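Local atomic coordinates of HMTCP-1 (Homo sapiens, PDB entry 1A1X), a protein that binds the PH domains of the kinases AKT1 and AKT2 and enhances their phosphorylation and activation, and is encoded by a proto-oncogene involved in T-cell malignancies. Residues H91-R95 with G96-L100; Q71-P74 with E75-M79. All coordinates share one frame; numbering follows the deposited sequence.

Contact 1 (H91-R95 with G96-L100); sequences HLMVR and GVQEL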
loop_
_atom_site.group_PDB
_atom_site.type_symbol
_atom_site.label_atom_id
_atom_site.label_comp_id
_atom_site.label_asym_id
_atom_site.label_seq_id
_atom_site.Cartn_x
_atom_site.Cartn_y
_atom_site.Cartn_z
ATOM N N HIS A 91 3.006 2.925 5.237
ATOM C CA HIS A 91 2.448 3.373 6.502
ATOM C C HIS A 91 1.623 4.597 6.151
ATOM O O HIS A 91 2.152 5.687 5.950
ATOM C CB HIS A 91 3.575 3.752 7.467
ATOM C CG HIS A 91 3.100 4.251 8.800
ATOM N ND1 HIS A 91 3.898 5.000 9.636
ATOM C CD2 HIS A 91 1.926 4.081 9.453
ATOM C CE1 HIS A 91 3.237 5.269 10.748
ATOM N NE2 HIS A 91 2.038 4.722 10.662
ATOM N N LEU A 92 0.316 4.400 6.065
ATOM C CA LEU A 92 -0.573 5.478 5.696
ATOM C C LEU A 92 -1.920 5.441 6.383
ATOM O O LEU A 92 -2.222 4.532 7.160
ATOM C CB LEU A 92 -0.749 5.520 4.168
ATOM C CG LEU A 92 -0.584 4.230 3.357
ATOM C CD1 LEU A 92 -1.822 3.402 3.440
ATOM C CD2 LEU A 92 -0.280 4.553 1.919
ATOM N N MET A 93 -2.680 6.502 6.151
ATOM C CA MET A 93 -4.014 6.668 6.689
ATOM C C MET A 93 -4.950 6.227 5.570
ATOM O O MET A 93 -4.889 6.766 4.458
ATOM C CB MET A 93 -4.246 8.145 6.997
ATOM C CG MET A 93 -5.321 8.415 8.033
ATOM S SD MET A 93 -4.831 7.808 9.664
ATOM C CE MET A 93 -3.142 8.312 9.728
ATOM N N VAL A 94 -5.750 5.199 5.833
ATOM C CA VAL A 94 -6.694 4.696 4.839
ATOM C C VAL A 94 -8.097 4.749 5.421
ATOM O O VAL A 94 -8.396 4.077 6.402
ATOM C CB VAL A 94 -6.383 3.255 4.427
ATOM C CG1 VAL A 94 -7.401 2.774 3.416
ATOM C CG2 VAL A 94 -5.013 3.169 3.836
ATOM N N ARG A 95 -8.953 5.556 4.808
ATOM C CA ARG A 95 -10.324 5.724 5.269
ATOM C C ARG A 95 -10.366 6.147 6.741
ATOM O O ARG A 95 -11.265 5.764 7.488
ATOM C CB ARG A 95 -11.143 4.450 5.019
ATOM C CG ARG A 95 -11.667 4.306 3.580
ATOM C CD ARG A 95 -10.549 4.235 2.538
ATOM N NE ARG A 95 -11.056 4.198 1.162
ATOM C CZ ARG A 95 -10.686 3.304 0.244
ATOM N NH1 ARG A 95 -9.799 2.358 0.539
ATOM N NH2 ARG A 95 -11.212 3.350 -0.976
ATOM N N GLY A 96 -9.368 6.932 7.146
ATOM C CA GLY A 96 -9.297 7.428 8.513
ATOM C C GLY A 96 -8.603 6.543 9.530
ATOM O O GLY A 96 -8.467 6.933 10.693
ATOM N N VAL A 97 -8.144 5.371 9.097
ATOM C CA VAL A 97 -7.461 4.421 9.974
ATOM C C VAL A 97 -5.994 4.283 9.596
ATOM O O VAL A 97 -5.659 4.139 8.417
ATOM C CB VAL A 97 -8.127 3.030 9.894
ATOM C CG1 VAL A 97 -7.384 2.017 10.746
ATOM C CG2 VAL A 97 -9.564 3.123 10.343
ATOM N N GLN A 98 -5.123 4.322 10.601
ATOM C CA GLN A 98 -3.685 4.176 10.385
ATOM C C GLN A 98 -3.403 2.723 9.985
ATOM O O GLN A 98 -3.883 1.780 10.633
ATOM C CB GLN A 98 -2.913 4.543 11.651
ATOM C CG GLN A 98 -1.424 4.696 11.441
ATOM C CD GLN A 98 -0.708 5.170 12.689
ATOM O OE1 GLN A 98 0.514 5.055 12.799
ATOM N NE2 GLN A 98 -1.467 5.710 13.640
ATOM N N GLU A 99 -2.616 2.547 8.928
ATOM C CA GLU A 99 -2.320 1.214 8.431
ATOM C C GLU A 99 -0.853 0.936 8.116
ATOM O O GLU A 99 -0.174 1.747 7.491
ATOM C CB GLU A 99 -3.168 0.938 7.182
ATOM C CG GLU A 99 -2.805 -0.351 6.473
ATOM C CD GLU A 99 -3.606 -0.570 5.216
ATOM O OE1 GLU A 99 -4.804 -0.891 5.315
ATOM O OE2 GLU A 99 -3.036 -0.445 4.124
ATOM N N LEU A 100 -0.375 -0.224 8.559
ATOM C CA LEU A 100 0.992 -0.656 8.283
ATOM C C LEU A 100 0.877 -1.840 7.357
ATOM O O LEU A 100 -0.024 -2.661 7.524
ATOM C CB LEU A 100 1.701 -1.121 9.554
ATOM C CG LEU A 100 2.236 -0.105 10.561
ATOM C CD1 LEU A 100 2.675 -0.837 11.819
ATOM C CD2 LEU A 100 3.390 0.670 9.957
#
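H91 and Q98 share the shortest hydrogen bond between 91-95 and 96-100: H91 NE2 donates to Q98 OE1 at 2.6 Å. The angle at the hydrogen, 163°, is fairly straight, the acceptor lies in the imidazole plane, and ring and amide are nearly coplanar. The bond runs diagonally, since H91 pairs with L100 and M93 with Q98; the extended Q98 chain, its CG anti to the backbone N (chi1 -168°), spans the offset. L100 CD2 sits over one face of the imidazole, 4.0 Å from the ring centroid. On the same side M93 bends at chi2 and chi3, bringing SD to 3.6 Å from Q98 N. L92, V94, V97 and E99 occupy the other side, where E99 OE2 lies 4.1 Å from V94 CG2, while OE1 is held by Q46 of the neighbouring strand. Two hydrogen-bonded pairs join the backbones; E99 N to L92 O measures 2.7 Å and V94 N to V97 O 2.8 Å. A type I' turn from V94 to V97 closes the hairpin of barrel strands 85-94 and 97-104, with positive phi at R95 and G96 (87°), as its central positions require; glycine readily takes up such angles. Here E37 of the second subunit accepts a bond from R95 N. The in-plane bond, consistent with a proton on NE2, and the methyl over the ring together would restrict imidazole rotation about chi2.

Contact 2 (Q71-P74 with E75-M79); sequences QLYP and EERYM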
loop_
_atom_site.group_PDB
_atom_site.type_symbol
_atom_site.label_atom_id
_atom_site.label_comp_id
_atom_site.label_asym_id
_atom_site.label_seq_id
_atom_site.Cartn_x
_atom_site.Cartn_y
_atom_site.Cartn_z
ATOM N N GLN A 71 9.330 -5.418 16.957
ATOM C CA GLN A 71 10.080 -4.328 17.564
ATOM C C GLN A 71 10.657 -3.496 16.427
ATOM O O GLN A 71 11.300 -4.038 15.531
ATOM C CB GLN A 71 11.205 -4.914 18.414
ATOM C CG GLN A 71 12.049 -3.907 19.165
ATOM C CD GLN A 71 13.128 -4.588 20.000
ATOM O OE1 GLN A 71 14.255 -4.791 19.542
ATOM N NE2 GLN A 71 12.777 -4.967 21.224
ATOM N N LEU A 72 10.411 -2.186 16.445
ATOM C CA LEU A 72 10.925 -1.306 15.396
ATOM C C LEU A 72 12.447 -1.447 15.266
ATOM O O LEU A 72 13.194 -1.360 16.246
ATOM C CB LEU A 72 10.503 0.141 15.656
ATOM C CG LEU A 72 10.624 1.166 14.525
ATOM C CD1 LEU A 72 9.971 0.656 13.239
ATOM C CD2 LEU A 72 9.976 2.479 14.976
ATOM N N TYR A 73 12.882 -1.689 14.035
ATOM C CA TYR A 73 14.282 -1.907 13.702
ATOM C C TYR A 73 14.715 -0.861 12.658
ATOM O O TYR A 73 13.880 -0.374 11.899
ATOM C CB TYR A 73 14.388 -3.325 13.133
ATOM C CG TYR A 73 15.768 -3.907 13.122
ATOM C CD1 TYR A 73 16.396 -4.285 14.305
ATOM C CD2 TYR A 73 16.463 -4.054 11.927
ATOM C CE1 TYR A 73 17.689 -4.790 14.296
ATOM C CE2 TYR A 73 17.748 -4.556 11.904
ATOM C CZ TYR A 73 18.360 -4.921 13.089
ATOM O OH TYR A 73 19.649 -5.399 13.050
ATOM N N PRO A 74 16.019 -0.497 12.613
ATOM C CA PRO A 74 16.526 0.497 11.647
ATOM C C PRO A 74 16.198 0.151 10.199
ATOM O O PRO A 74 16.115 -1.026 9.843
ATOM C CB PRO A 74 18.041 0.450 11.867
ATOM C CG PRO A 74 18.164 0.106 13.307
ATOM C CD PRO A 74 17.117 -0.975 13.478
ATOM N N GLU A 75 16.035 1.184 9.373
ATOM C CA GLU A 75 15.730 1.024 7.949
ATOM C C GLU A 75 14.265 0.658 7.701
ATOM O O GLU A 75 13.948 -0.132 6.809
ATOM C CB GLU A 75 16.645 -0.032 7.306
ATOM C CG GLU A 75 18.133 0.175 7.545
ATOM C CD GLU A 75 18.625 1.493 6.999
ATOM O OE1 GLU A 75 18.455 1.732 5.786
ATOM O OE2 GLU A 75 19.178 2.295 7.780
ATOM N N GLU A 76 13.375 1.244 8.495
ATOM C CA GLU A 76 11.943 1.013 8.381
ATOM C C GLU A 76 11.517 -0.430 8.216
ATOM O O GLU A 76 11.041 -0.854 7.165
ATOM C CB GLU A 76 11.331 1.895 7.293
ATOM C CG GLU A 76 11.292 3.368 7.689
ATOM C CD GLU A 76 10.778 3.578 9.119
ATOM O OE1 GLU A 76 9.545 3.709 9.300
ATOM O OE2 GLU A 76 11.608 3.605 10.062
ATOM N N ARG A 77 11.707 -1.183 9.281
ATOM C CA ARG A 77 11.324 -2.576 9.317
ATOM C C ARG A 77 11.221 -3.010 10.765
ATOM O O ARG A 77 11.618 -2.272 11.667
ATOM C CB ARG A 77 12.306 -3.444 8.522
ATOM C CG ARG A 77 13.739 -3.223 8.842
ATOM C CD ARG A 77 14.601 -3.566 7.641
ATOM N NE ARG A 77 16.008 -3.546 8.019
ATOM C CZ ARG A 77 16.976 -4.165 7.354
ATOM N NH1 ARG A 77 16.698 -4.857 6.252
ATOM N NH2 ARG A 77 18.211 -4.152 7.837
ATOM N N TYR A 78 10.591 -4.157 10.985
ATOM C CA TYR A 78 10.408 -4.690 12.327
ATOM C C TYR A 78 11.100 -6.024 12.484
ATOM O O TYR A 78 11.153 -6.819 11.545
ATOM C CB TYR A 78 8.926 -4.905 12.621
ATOM C CG TYR A 78 8.144 -3.653 12.919
ATOM C CD1 TYR A 78 8.025 -3.180 14.225
ATOM C CD2 TYR A 78 7.501 -2.954 11.902
ATOM C CE1 TYR A 78 7.284 -2.039 14.511
ATOM C CE2 TYR A 78 6.761 -1.818 12.176
ATOM C CZ TYR A 78 6.655 -1.363 13.479
ATOM O OH TYR A 78 5.933 -0.222 13.743
ATOM N N MET A 79 11.657 -6.255 13.666
ATOM C CA MET A 79 12.275 -7.533 13.956
ATOM C C MET A 79 11.316 -8.214 14.928
ATOM O O MET A 79 10.902 -7.603 15.910
ATOM C CB MET A 79 13.652 -7.375 14.607
ATOM C CG MET A 79 14.292 -8.731 14.917
ATOM S SD MET A 79 15.924 -8.669 15.639
ATOM C CE MET A 79 16.928 -8.699 14.189
#
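Y73 and R77 make the shortest backbone bond here, Y73 N to R77 O at 2.7 Å; its return, R77 N to Y73 O, is weak at 3.5 Å. The next hydrogen-bonded pair is more even: Q71 N to M79 O and M79 N to Q71 O, both 2.9 Å. Beyond the strand end, R77 NE donates to P74 O at 3.1 Å, approaching almost in line with the carbonyl although that oxygen is 21° out of the guanidinium plane. R77 CG stands between the backbone N and carbonyl carbon (chi1 50°), and from there the extended chain runs alongside Y73, placing NE at the edge of the phenol ring. M79 SD approaches that ring obliquely, 5.1 Å from the Y73 centroid, a Met-aromatic contact. R77, M79 and P74 CD, the last over one ring face, together border Y73. On the other side of the sheet L72 CD1 lies over one face of the Y78 ring, 4.1 Å from its centroid, and Y78 OH is bonded to P11 O. The R77 bond to P74 thus ties the three-residue P74-E76 connection, which closes the hairpin of barrel strands 69-73 and 77-80, back to its second strand where backbone pairing slackens.

Contacts 1 and 2 are hairpins of one closed antiparallel barrel, characteristic of the TCL1 family; strand 77-80 of contact 2 and strand 85-94 of contact 1 follow one another in the chain and are neighbours in the sheet. Their centres are 19 Å apart, yet they touch where L100 CD1 packs against Y78 OH at 3.8 Å. Contact 1 is partly buried and borders the second subunit, whose R42 bonds to M93 O; contact 2 is a surface contact that no other chain of the assembly reaches. A tight turn and an imidazole-amide bond characterise the first, a longer connection and an arginine-to-carbonyl tie the second.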